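Local coordinates for DNA repair protein RAD2 (Saccharomyces cerevisiae, PDB 4Q0W), which cuts single-stranded DNA as the structure-specific endonuclease that makes an essential incision in nucleotide excision repair, probably using magnesium ions, at residues A[4-9]-A[203-208]; A[270-275]-A[291-296]; A[338-343]-A[349-354]. All blocks are in the same frame, centred on the assembly; numbering follows the deposited sequence.

Contact 1 (A[4-9]-A[203-208]); sequences SFWDIA and IYKNMF. With nucleotides of chain C.
Where the N-domain and I-domain come together near the metal site, with the Trp6 side chain about 10 Å from a bound calcium ion, Trp6 of helix 5-9 and Lys205 at the end of strand 202-205 form a joint grip on the DNA backbone. The two side chains run antiparallel, overlapping along one indole face. Lys205 is fully stretched, with CG trans to its backbone N (chi1 174°), and crosses that face: its CD sits 3.5 Å from the centroid of the Trp6 six-membered ring, a CH-pi contact, and its NZ makes a cation-pi contact 3.4 Å from the centroid of the five-membered ring. At the ring edge Trp6 NE1 donates to OP1 of DA5 of chain C at 3.0 Å, a bent bond of 132°. Lys205 NZ reaches the next phosphate, bonding OP1 of DT6 of chain C at a very short, doubtful 2.5 Å and O3' of DA5 of chain C at 3.3 Å. Ile203 CG2 meets the far rim of the indole, and Tyr217 packs edge-to-face with Trp6. One ammonium faces both a pi cloud and a phosphate, so its charge is probably well stabilised, while successive phosphates are held by different domains.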
loop_
_atom_site.group_PDB
_atom_site.type_symbol
_atom_site.label_atom_id
_atom_site.label_comp_id
_atom_site.label_asym_id
_atom_site.label_seq_id
_atom_site.Cartn_x
_atom_site.Cartn_y
_atom_site.Cartn_z
ATOM N N SER A 4 -3.322 0.336 -13.552
ATOM C CA SER A 4 -1.936 -0.102 -13.324
ATOM C C SER A 4 -1.193 -0.496 -14.594
ATOM O O SER A 4 -0.040 -0.946 -14.533
ATOM C CB SER A 4 -1.851 -1.282 -12.330
ATOM O OG SER A 4 -2.476 -0.983 -11.104
ATOM N N PHE A 5 -1.833 -0.359 -15.744
ATOM C CA PHE A 5 -1.197 -0.825 -16.960
ATOM C C PHE A 5 0.106 -0.090 -17.294
ATOM O O PHE A 5 1.048 -0.696 -17.811
ATOM C CB PHE A 5 -2.136 -0.769 -18.159
ATOM C CG PHE A 5 -1.549 -1.402 -19.373
ATOM C CD1 PHE A 5 -1.393 -2.782 -19.433
ATOM C CD2 PHE A 5 -1.079 -0.628 -20.420
ATOM C CE1 PHE A 5 -0.810 -3.380 -20.544
ATOM C CE2 PHE A 5 -0.504 -1.218 -21.536
ATOM C CZ PHE A 5 -0.374 -2.595 -21.597
ATOM N N TRP A 6 0.157 1.208 -17.011
ATOM C CA TRP A 6 1.364 1.973 -17.300
ATOM C C TRP A 6 2.514 1.516 -16.406
ATOM O O TRP A 6 3.672 1.609 -16.796
ATOM C CB TRP A 6 1.116 3.477 -17.172
ATOM C CG TRP A 6 0.284 4.022 -18.303
ATOM C CD1 TRP A 6 -0.977 4.558 -18.219
ATOM C CD2 TRP A 6 0.643 4.064 -19.691
ATOM N NE1 TRP A 6 -1.414 4.932 -19.465
ATOM C CE2 TRP A 6 -0.439 4.646 -20.388
ATOM C CE3 TRP A 6 1.778 3.671 -20.415
ATOM C CZ2 TRP A 6 -0.419 4.850 -21.771
ATOM C CZ3 TRP A 6 1.800 3.871 -21.782
ATOM C CH2 TRP A 6 0.707 4.459 -22.451
ATOM N N ASP A 7 2.189 1.001 -15.220
ATOM C CA ASP A 7 3.202 0.412 -14.345
ATOM C C ASP A 7 3.826 -0.808 -15.009
ATOM O O ASP A 7 5.019 -1.080 -14.853
ATOM C CB ASP A 7 2.601 -0.010 -13.007
ATOM C CG ASP A 7 2.141 1.168 -12.174
ATOM O OD1 ASP A 7 2.653 2.289 -12.385
ATOM O OD2 ASP A 7 1.271 0.964 -11.302
ATOM N N ILE A 8 3.009 -1.542 -15.758
ATOM C CA ILE A 8 3.489 -2.732 -16.448
ATOM C C ILE A 8 4.239 -2.364 -17.735
ATOM O O ILE A 8 5.269 -2.956 -18.042
ATOM C CB ILE A 8 2.327 -3.711 -16.743
ATOM C CG1 ILE A 8 1.764 -4.266 -15.427
ATOM C CG2 ILE A 8 2.794 -4.846 -17.631
ATOM C CD1 ILE A 8 0.380 -4.904 -15.565
ATOM N N ALA A 9 3.735 -1.382 -18.480
ATOM C CA ALA A 9 4.352 -1.026 -19.766
ATOM C C ALA A 9 5.537 -0.058 -19.629
ATOM O O ALA A 9 6.397 0.013 -20.519
ATOM C CB ALA A 9 3.306 -0.470 -20.732
ATOM N N ILE A 203 2.525 4.886 -29.593
ATOM C CA ILE A 203 1.844 5.763 -28.653
ATOM C C ILE A 203 2.824 6.774 -28.081
ATOM O O ILE A 203 3.915 6.394 -27.652
ATOM C CB ILE A 203 1.259 4.937 -27.479
ATOM C CG1 ILE A 203 0.328 3.831 -28.000
ATOM C CG2 ILE A 203 0.563 5.843 -26.469
ATOM C CD1 ILE A 203 -0.658 4.265 -29.052
ATOM N N TYR A 204 2.440 8.052 -28.065
ATOM C CA TYR A 204 3.270 9.073 -27.436
ATOM C C TYR A 204 2.598 9.629 -26.187
ATOM O O TYR A 204 1.596 10.352 -26.266
ATOM C CB TYR A 204 3.621 10.185 -28.431
ATOM C CG TYR A 204 4.419 9.694 -29.628
ATOM C CD1 TYR A 204 3.796 9.023 -30.671
ATOM C CD2 TYR A 204 5.796 9.904 -29.713
ATOM C CE1 TYR A 204 4.516 8.571 -31.767
ATOM C CE2 TYR A 204 6.526 9.454 -30.805
ATOM C CZ TYR A 204 5.880 8.793 -31.826
ATOM O OH TYR A 204 6.584 8.347 -32.914
ATOM N N LYS A 205 3.173 9.292 -25.037
ATOM C CA LYS A 205 2.597 9.597 -23.733
ATOM C C LYS A 205 3.344 10.771 -23.078
ATOM O O LYS A 205 4.557 10.937 -23.290
ATOM C CB LYS A 205 2.678 8.344 -22.827
ATOM C CG LYS A 205 2.245 8.594 -21.390
ATOM C CD LYS A 205 2.281 7.363 -20.492
ATOM C CE LYS A 205 2.088 7.796 -19.041
ATOM N NZ LYS A 205 1.971 6.647 -18.087
ATOM N N ASN A 206 2.626 11.576 -22.291
ATOM C CA ASN A 206 3.200 12.737 -21.587
ATOM C C ASN A 206 3.666 13.827 -22.543
ATOM O O ASN A 206 4.600 14.569 -22.243
ATOM C CB ASN A 206 4.353 12.326 -20.650
ATOM C CG ASN A 206 3.891 11.458 -19.501
ATOM O OD1 ASN A 206 2.691 11.268 -19.293
ATOM N ND2 ASN A 206 4.839 10.934 -18.739
ATOM N N MET A 207 3.012 13.909 -23.697
ATOM C CA MET A 207 3.323 14.913 -24.710
ATOM C C MET A 207 3.212 16.346 -24.166
ATOM O O MET A 207 3.963 17.226 -24.569
ATOM C CB MET A 207 2.382 14.740 -25.904
ATOM C CG MET A 207 2.593 15.731 -27.039
ATOM S SD MET A 207 4.056 15.334 -28.022
ATOM C CE MET A 207 4.292 16.903 -28.848
ATOM N N PHE A 208 2.283 16.583 -23.246
ATOM C CA PHE A 208 2.100 17.941 -22.745
ATOM C C PHE A 208 2.592 18.151 -21.314
ATOM O O PHE A 208 2.193 19.105 -20.640
ATOM C CB PHE A 208 0.660 18.407 -22.983
ATOM C CG PHE A 208 0.252 18.283 -24.421
ATOM C CD1 PHE A 208 0.634 19.241 -25.346
ATOM C CD2 PHE A 208 -0.434 17.169 -24.864
ATOM C CE1 PHE A 208 0.306 19.111 -26.685
ATOM C CE2 PHE A 208 -0.774 17.030 -26.202
ATOM C CZ PHE A 208 -0.402 18.007 -27.113
ATOM P P DA C 5 -4.956 5.763 -17.563
ATOM O OP1 DA C 5 -4.299 5.112 -18.739
ATOM O OP2 DA C 5 -5.745 4.942 -16.600
ATOM O "O5'" DA C 5 -3.888 6.583 -16.685
ATOM C "C5'" DA C 5 -3.114 7.624 -17.320
ATOM C "C4'" DA C 5 -2.098 8.214 -16.364
ATOM O "O4'" DA C 5 -2.777 9.040 -15.385
ATOM C "C3'" DA C 5 -1.265 7.206 -15.573
ATOM O "O3'" DA C 5 0.089 7.647 -15.612
ATOM C "C2'" DA C 5 -1.865 7.254 -14.160
ATOM C "C1'" DA C 5 -2.367 8.695 -14.075
ATOM N N9 DA C 5 -3.542 8.944 -13.235
ATOM C C8 DA C 5 -4.742 8.271 -13.250
ATOM N N7 DA C 5 -5.621 8.750 -12.396
ATOM C C5 DA C 5 -4.961 9.818 -11.790
ATOM C C6 DA C 5 -5.349 10.736 -10.788
ATOM N N6 DA C 5 -6.559 10.721 -10.208
ATOM N N1 DA C 5 -4.446 11.674 -10.411
ATOM C C2 DA C 5 -3.243 11.690 -10.999
ATOM N N3 DA C 5 -2.765 10.878 -11.946
ATOM C C4 DA C 5 -3.680 9.954 -12.299
ATOM P P DT C 6 1.236 6.855 -14.801
ATOM O OP1 DT C 6 2.472 6.992 -15.615
ATOM O OP2 DT C 6 0.707 5.513 -14.442
ATOM O "O5'" DT C 6 1.398 7.674 -13.426
ATOM C "C5'" DT C 6 1.735 9.063 -13.414
ATOM C "C4'" DT C 6 1.717 9.611 -11.994
ATOM O "O4'" DT C 6 0.365 9.661 -11.459
ATOM C "C3'" DT C 6 2.554 8.844 -10.965
ATOM O "O3'" DT C 6 3.498 9.792 -10.454
ATOM C "C2'" DT C 6 1.543 8.335 -9.924
ATOM C "C1'" DT C 6 0.395 9.331 -10.080
ATOM N N1 DT C 6 -0.997 8.876 -9.733
ATOM C C2 DT C 6 -1.731 9.644 -8.850
ATOM O O2 DT C 6 -1.299 10.650 -8.316
ATOM N N3 DT C 6 -2.998 9.193 -8.599
ATOM C C4 DT C 6 -3.601 8.066 -9.135
ATOM O O4 DT C 6 -4.755 7.750 -8.833
ATOM C C5 DT C 6 -2.782 7.305 -10.065
ATOM C C7 DT C 6 -3.335 6.060 -10.711
ATOM C C6 DT C 6 -1.534 7.741 -10.322
#

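Contact 2 (A[270-275]-A[291-296]); sequences KDWYNN and KDLRKK
Arg294 leans its guanidinium over one face of the Trp272 indole, the planes 46° apart, with NH2 nearest the ring. This NH2 lies 3.4 Å from Trp272 CE2, toward the rim, and the geometry is that of a tilted cation-pi contact. The same group also grips the backbone of helix 266-278. NH1 donates to Tyr273 O at 2.8 Å, nearly straight and on a lone pair in the carbonyl plane; NH2 reaches Trp272 O at 3.0 Å from above its carbonyl plane. Both oxygens lie close to the guanidinium plane, and a bend at chi3 (-59°), after a chain extended as far as CD, turns the fork toward them. Helices 266-278 and 288-299 probably belong to the H3TH (helix-3-turn-helix) DNA-binding region of the XPG/RAD2 family, and their short segments cross at -75° with axes 11.2 Å apart, a gap bridged by these long side chains. Farther along the indole, Trp272 CH2 packs on Leu293 CG at 3.9 Å. Glu286 forms a salt bridge with Arg294 NE and Gln277 accepts from NH1, which further restrains the group. NH1 also meets the Tyr273 ring obliquely, and Tyr273 OH bonds Ile302 O.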
loop_
_atom_site.group_PDB
_atom_site.type_symbol
_atom_site.label_atom_id
_atom_site.label_comp_id
_atom_site.label_asym_id
_atom_site.label_seq_id
_atom_site.Cartn_x
_atom_site.Cartn_y
_atom_site.Cartn_z
ATOM N N LYS A 270 -9.319 -20.126 -15.178
ATOM C CA LYS A 270 -10.631 -20.472 -14.633
ATOM C C LYS A 270 -10.757 -21.975 -14.416
ATOM O O LYS A 270 -11.122 -22.422 -13.327
ATOM C CB LYS A 270 -11.771 -19.997 -15.534
ATOM C CG LYS A 270 -13.146 -20.475 -15.030
ATOM C CD LYS A 270 -14.306 -19.865 -15.812
ATOM C CE LYS A 270 -14.391 -20.401 -17.243
ATOM N NZ LYS A 270 -15.495 -19.706 -18.003
ATOM N N ASP A 271 -10.428 -22.750 -15.446
ATOM C CA ASP A 271 -10.514 -24.210 -15.354
ATOM C C ASP A 271 -9.682 -24.722 -14.171
ATOM O O ASP A 271 -10.153 -25.540 -13.370
ATOM C CB ASP A 271 -10.076 -24.874 -16.671
ATOM C CG ASP A 271 -11.086 -24.671 -17.796
ATOM O OD1 ASP A 271 -12.257 -24.339 -17.510
ATOM O OD2 ASP A 271 -10.705 -24.834 -18.978
ATOM N N TRP A 272 -8.466 -24.210 -14.034
ATOM C CA TRP A 272 -7.617 -24.589 -12.903
ATOM C C TRP A 272 -8.280 -24.320 -11.549
ATOM O O TRP A 272 -8.301 -25.179 -10.663
ATOM C CB TRP A 272 -6.282 -23.846 -12.955
ATOM C CG TRP A 272 -5.578 -23.903 -11.649
ATOM C CD1 TRP A 272 -4.845 -24.955 -11.151
ATOM C CD2 TRP A 272 -5.552 -22.885 -10.640
ATOM N NE1 TRP A 272 -4.365 -24.643 -9.899
ATOM C CE2 TRP A 272 -4.780 -23.379 -9.563
ATOM C CE3 TRP A 272 -6.088 -21.600 -10.550
ATOM C CZ2 TRP A 272 -4.537 -22.628 -8.411
ATOM C CZ3 TRP A 272 -5.856 -20.861 -9.402
ATOM C CH2 TRP A 272 -5.085 -21.376 -8.349
ATOM N N TYR A 273 -8.815 -23.117 -11.390
ATOM C CA TYR A 273 -9.455 -22.718 -10.140
ATOM C C TYR A 273 -10.706 -23.541 -9.880
ATOM O O TYR A 273 -10.859 -24.135 -8.814
ATOM C CB TYR A 273 -9.836 -21.240 -10.225
ATOM C CG TYR A 273 -10.487 -20.664 -8.991
ATOM C CD1 TYR A 273 -9.846 -20.698 -7.755
ATOM C CD2 TYR A 273 -11.709 -20.029 -9.071
ATOM C CE1 TYR A 273 -10.431 -20.145 -6.636
ATOM C CE2 TYR A 273 -12.297 -19.456 -7.959
ATOM C CZ TYR A 273 -11.655 -19.518 -6.748
ATOM O OH TYR A 273 -12.251 -18.951 -5.643
ATOM N N ASN A 274 -11.608 -23.561 -10.855
ATOM C CA ASN A 274 -12.872 -24.264 -10.685
ATOM C C ASN A 274 -12.716 -25.774 -10.535
ATOM O O ASN A 274 -13.345 -26.374 -9.657
ATOM C CB ASN A 274 -13.838 -23.918 -11.813
ATOM C CG ASN A 274 -14.366 -22.499 -11.698
ATOM O OD1 ASN A 274 -14.174 -21.845 -10.677
ATOM N ND2 ASN A 274 -15.061 -22.032 -12.726
ATOM N N ASN A 275 -11.894 -26.395 -11.380
ATOM C CA ASN A 275 -11.699 -27.842 -11.270
ATOM C C ASN A 275 -11.170 -28.236 -9.895
ATOM O O ASN A 275 -11.587 -29.247 -9.322
ATOM C CB ASN A 275 -10.744 -28.375 -12.339
ATOM C CG ASN A 275 -11.306 -28.264 -13.735
ATOM O OD1 ASN A 275 -12.487 -27.980 -13.927
ATOM N ND2 ASN A 275 -10.456 -28.500 -14.724
ATOM N N LYS A 291 -1.168 -23.151 -4.719
ATOM C CA LYS A 291 -1.808 -23.286 -3.412
ATOM C C LYS A 291 -1.996 -21.916 -2.753
ATOM O O LYS A 291 -3.035 -21.647 -2.138
ATOM C CB LYS A 291 -1.003 -24.216 -2.499
ATOM N N ASP A 292 -0.997 -21.048 -2.893
ATOM C CA ASP A 292 -1.091 -19.692 -2.362
ATOM C C ASP A 292 -2.118 -18.859 -3.137
ATOM O O ASP A 292 -2.935 -18.148 -2.542
ATOM C CB ASP A 292 0.272 -18.994 -2.404
ATOM C CG ASP A 292 1.277 -19.594 -1.429
ATOM O OD1 ASP A 292 0.862 -20.325 -0.501
ATOM O OD2 ASP A 292 2.489 -19.318 -1.593
ATOM N N LEU A 293 -2.062 -18.930 -4.465
ATOM C CA LEU A 293 -3.009 -18.194 -5.295
ATOM C C LEU A 293 -4.448 -18.632 -5.000
ATOM O O LEU A 293 -5.343 -17.794 -4.855
ATOM C CB LEU A 293 -2.683 -18.375 -6.775
ATOM C CG LEU A 293 -3.669 -17.771 -7.777
ATOM C CD1 LEU A 293 -3.893 -16.293 -7.508
ATOM C CD2 LEU A 293 -3.168 -17.994 -9.195
ATOM N N ARG A 294 -4.665 -19.940 -4.893
ATOM C CA ARG A 294 -6.005 -20.448 -4.623
ATOM C C ARG A 294 -6.531 -19.905 -3.304
ATOM O O ARG A 294 -7.657 -19.417 -3.232
ATOM C CB ARG A 294 -6.027 -21.970 -4.587
ATOM C CG ARG A 294 -7.417 -22.542 -4.320
ATOM C CD ARG A 294 -7.406 -24.065 -4.349
ATOM N NE ARG A 294 -6.937 -24.576 -5.637
ATOM C CZ ARG A 294 -7.698 -24.673 -6.726
ATOM N NH1 ARG A 294 -8.965 -24.278 -6.693
ATOM N NH2 ARG A 294 -7.190 -25.152 -7.854
ATOM N N LYS A 295 -5.706 -19.990 -2.264
ATOM C CA LYS A 295 -6.084 -19.496 -0.946
ATOM C C LYS A 295 -6.499 -18.029 -1.019
ATOM O O LYS A 295 -7.483 -17.615 -0.402
ATOM C CB LYS A 295 -4.931 -19.679 0.043
ATOM C CG LYS A 295 -5.375 -19.925 1.477
ATOM C CD LYS A 295 -5.868 -18.655 2.158
ATOM C CE LYS A 295 -7.164 -18.909 2.918
ATOM N NZ LYS A 295 -8.281 -19.276 1.999
ATOM N N LYS A 296 -5.753 -17.249 -1.790
ATOM C CA LYS A 296 -6.072 -15.834 -1.971
ATOM C C LYS A 296 -7.419 -15.612 -2.676
ATOM O O LYS A 296 -8.208 -14.753 -2.265
ATOM C CB LYS A 296 -4.957 -15.136 -2.751
ATOM C CG LYS A 296 -5.253 -13.685 -3.057
ATOM C CD LYS A 296 -4.025 -12.994 -3.620
ATOM C CE LYS A 296 -4.339 -11.554 -3.980
ATOM N NZ LYS A 296 -3.141 -10.876 -4.536
#

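Contact 3 (A[338-343]-A[349-354]); sequences MLRSFM and WPHEKS
The tight turn linking helices 336-347 and 351-361, near the C-terminal end of the chain, brings the first half of helix 336-347 against the start of helix 351-361, with Pro350 at the N-cap position of the second helix. Two aromatic side chains from the incoming segment each receive an aliphatic group on a face. Met343 runs alongside Trp349 in the same direction; bends at chi2 and chi3 (-57° and -83°) curl the methionine so that its CE methyl sits over one face of the indole, a CH-pi contact, 3.5 Å from the centroid of the Trp349 six-membered ring. The sulfur stands farther back, adding a Met-aromatic contact, while Lys353 CE covers the opposite face of the indole. At the other end of the interface Arg340 crosses His351 at about a right angle, placing its CB directly over the imidazole centre, 3.6 Å from the centroid of the His351 ring. The arginine's methylenes do the packing here, for its NH2 forms a salt bridge with Asp355 one turn further along the second helix.

Polar links tie the backbones as well. Trp349 N donates to Met343 O at 3.3 Å from above the carbonyl plane. Between the two pairs, a water donates to Arg340 O at 2.8 Å and to Trp349 O at 2.6 Å, and accepts from Ser354 OG, so three polar groups share one molecule. Beyond the turn, Met343 touches Ile54 and Phe58 of helix 52-66, Trp349 meets Phe58 edge-to-face, and Leu339 packs on helix 148-160, seating the helix pair against the nuclease domain.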
loop_
_atom_site.group_PDB
_atom_site.type_symbol
_atom_site.label_atom_id
_atom_site.label_comp_id
_atom_site.label_asym_id
_atom_site.label_seq_id
_atom_site.Cartn_x
_atom_site.Cartn_y
_atom_site.Cartn_z
ATOM N N MET A 338 -8.399 35.328 -38.628
ATOM C CA MET A 338 -9.519 34.721 -37.900
ATOM C C MET A 338 -9.109 34.209 -36.522
ATOM O O MET A 338 -9.935 34.152 -35.606
ATOM C CB MET A 338 -10.188 33.622 -38.726
ATOM C CG MET A 338 -10.850 34.134 -40.000
ATOM S SD MET A 338 -12.067 35.456 -39.691
ATOM C CE MET A 338 -13.463 34.511 -39.076
ATOM N N LEU A 339 -7.834 33.848 -36.370
ATOM C CA LEU A 339 -7.306 33.475 -35.064
ATOM C C LEU A 339 -7.218 34.719 -34.168
ATOM O O LEU A 339 -7.552 34.663 -32.984
ATOM C CB LEU A 339 -5.925 32.787 -35.199
ATOM C CG LEU A 339 -5.890 31.321 -35.675
ATOM C CD1 LEU A 339 -4.454 30.857 -35.983
ATOM C CD2 LEU A 339 -6.553 30.363 -34.656
ATOM N N ARG A 340 -6.752 35.834 -34.730
ATOM C CA ARG A 340 -6.712 37.108 -34.001
ATOM C C ARG A 340 -8.081 37.468 -33.433
ATOM O O ARG A 340 -8.226 37.743 -32.242
ATOM C CB ARG A 340 -6.306 38.246 -34.935
ATOM C CG ARG A 340 -4.818 38.406 -35.203
ATOM C CD ARG A 340 -4.666 39.306 -36.434
ATOM N NE ARG A 340 -3.309 39.809 -36.628
ATOM C CZ ARG A 340 -2.966 40.629 -37.614
ATOM N NH1 ARG A 340 -3.880 41.029 -38.485
ATOM N NH2 ARG A 340 -1.715 41.043 -37.733
ATOM N N SER A 341 -9.085 37.489 -34.296
ATOM C CA SER A 341 -10.415 37.858 -33.837
ATOM C C SER A 341 -11.000 36.819 -32.861
ATOM O O SER A 341 -11.708 37.178 -31.909
ATOM C CB SER A 341 -11.348 38.111 -35.028
ATOM O OG SER A 341 -11.329 37.032 -35.945
ATOM N N PHE A 342 -10.686 35.543 -33.076
ATOM C CA PHE A 342 -11.174 34.486 -32.181
ATOM C C PHE A 342 -10.660 34.663 -30.768
ATOM O O PHE A 342 -11.443 34.652 -29.815
ATOM C CB PHE A 342 -10.779 33.098 -32.687
ATOM C CG PHE A 342 -11.353 31.970 -31.860
ATOM C CD1 PHE A 342 -12.614 31.467 -32.142
ATOM C CD2 PHE A 342 -10.634 31.422 -30.793
ATOM C CE1 PHE A 342 -13.158 30.419 -31.388
ATOM C CE2 PHE A 342 -11.170 30.374 -30.024
ATOM C CZ PHE A 342 -12.435 29.876 -30.326
ATOM N N MET A 343 -9.340 34.790 -30.631
ATOM C CA MET A 343 -8.715 34.979 -29.323
ATOM C C MET A 343 -9.119 36.310 -28.672
ATOM O O MET A 343 -9.218 36.416 -27.440
ATOM C CB MET A 343 -7.188 34.889 -29.436
ATOM C CG MET A 343 -6.674 33.523 -29.905
ATOM S SD MET A 343 -7.213 32.160 -28.843
ATOM C CE MET A 343 -5.974 32.234 -27.533
ATOM N N TRP A 349 -7.583 38.771 -25.817
ATOM C CA TRP A 349 -6.214 38.928 -26.310
ATOM C C TRP A 349 -6.129 39.978 -27.411
ATOM O O TRP A 349 -6.743 39.805 -28.468
ATOM C CB TRP A 349 -5.712 37.619 -26.911
ATOM C CG TRP A 349 -5.337 36.548 -25.936
ATOM C CD1 TRP A 349 -5.802 36.380 -24.663
ATOM C CD2 TRP A 349 -4.411 35.478 -26.173
ATOM N NE1 TRP A 349 -5.216 35.268 -24.090
ATOM C CE2 TRP A 349 -4.356 34.701 -24.998
ATOM C CE3 TRP A 349 -3.615 35.109 -27.268
ATOM C CZ2 TRP A 349 -3.543 33.569 -24.888
ATOM C CZ3 TRP A 349 -2.800 33.985 -27.153
ATOM C CH2 TRP A 349 -2.776 33.231 -25.974
ATOM N N PRO A 350 -5.340 41.051 -27.197
ATOM C CA PRO A 350 -5.151 41.974 -28.324
ATOM C C PRO A 350 -4.442 41.251 -29.468
ATOM O O PRO A 350 -3.692 40.305 -29.213
ATOM C CB PRO A 350 -4.262 43.084 -27.742
ATOM C CG PRO A 350 -3.662 42.520 -26.496
ATOM C CD PRO A 350 -4.641 41.495 -25.976
ATOM N N HIS A 351 -4.691 41.667 -30.706
ATOM C CA HIS A 351 -4.087 41.005 -31.862
ATOM C C HIS A 351 -2.562 40.877 -31.761
ATOM O O HIS A 351 -1.990 39.857 -32.168
ATOM C CB HIS A 351 -4.479 41.714 -33.159
ATOM C CG HIS A 351 -5.938 41.616 -33.482
ATOM N ND1 HIS A 351 -6.467 42.034 -34.683
ATOM C CD2 HIS A 351 -6.978 41.141 -32.752
ATOM C CE1 HIS A 351 -7.773 41.820 -34.684
ATOM N NE2 HIS A 351 -8.107 41.281 -33.524
ATOM N N GLU A 352 -1.909 41.895 -31.209
ATOM C CA GLU A 352 -0.448 41.886 -31.123
ATOM C C GLU A 352 0.054 40.754 -30.227
ATOM O O GLU A 352 1.122 40.197 -30.467
ATOM C CB GLU A 352 0.082 43.237 -30.627
ATOM N N LYS A 353 -0.717 40.433 -29.193
ATOM C CA LYS A 353 -0.432 39.290 -28.329
ATOM C C LYS A 353 -0.508 37.993 -29.132
ATOM O O LYS A 353 0.385 37.150 -29.046
ATOM C CB LYS A 353 -1.423 39.249 -27.163
ATOM C CG LYS A 353 -1.160 38.145 -26.127
ATOM C CD LYS A 353 -2.094 38.286 -24.911
ATOM C CE LYS A 353 -1.960 37.111 -23.944
ATOM N NZ LYS A 353 -0.544 36.845 -23.556
ATOM N N SER A 354 -1.573 37.844 -29.919
ATOM C CA SER A 354 -1.750 36.670 -30.761
ATOM C C SER A 354 -0.651 36.564 -31.814
ATOM O O SER A 354 -0.107 35.484 -32.046
ATOM C CB SER A 354 -3.123 36.702 -31.440
ATOM O OG SER A 354 -4.172 36.551 -30.494
HETATM O O HOH W 1 -6.155 38.395 -30.516
#

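How the contacts relate
The three contacts illustrate how one kind of partnership, an aromatic ring with a basic or aliphatic side chain, serves different places in a fold. Contact 1 is buried near the centre of the chain, joins a helix to a strand of the central sheet, and has its cation shared with DNA. Contacts 2 and 3 are both helix-helix joints, set on opposite sides of the chain's centre with their own centres 64 Å apart. In contact 2, largely buried, the cation serves the helix backbone instead, although the region still borders DNA. Contact 3, only partly buried and about 17 Å from DNA at its nearest atom, relies on methyl and methylene groups and a bridging water.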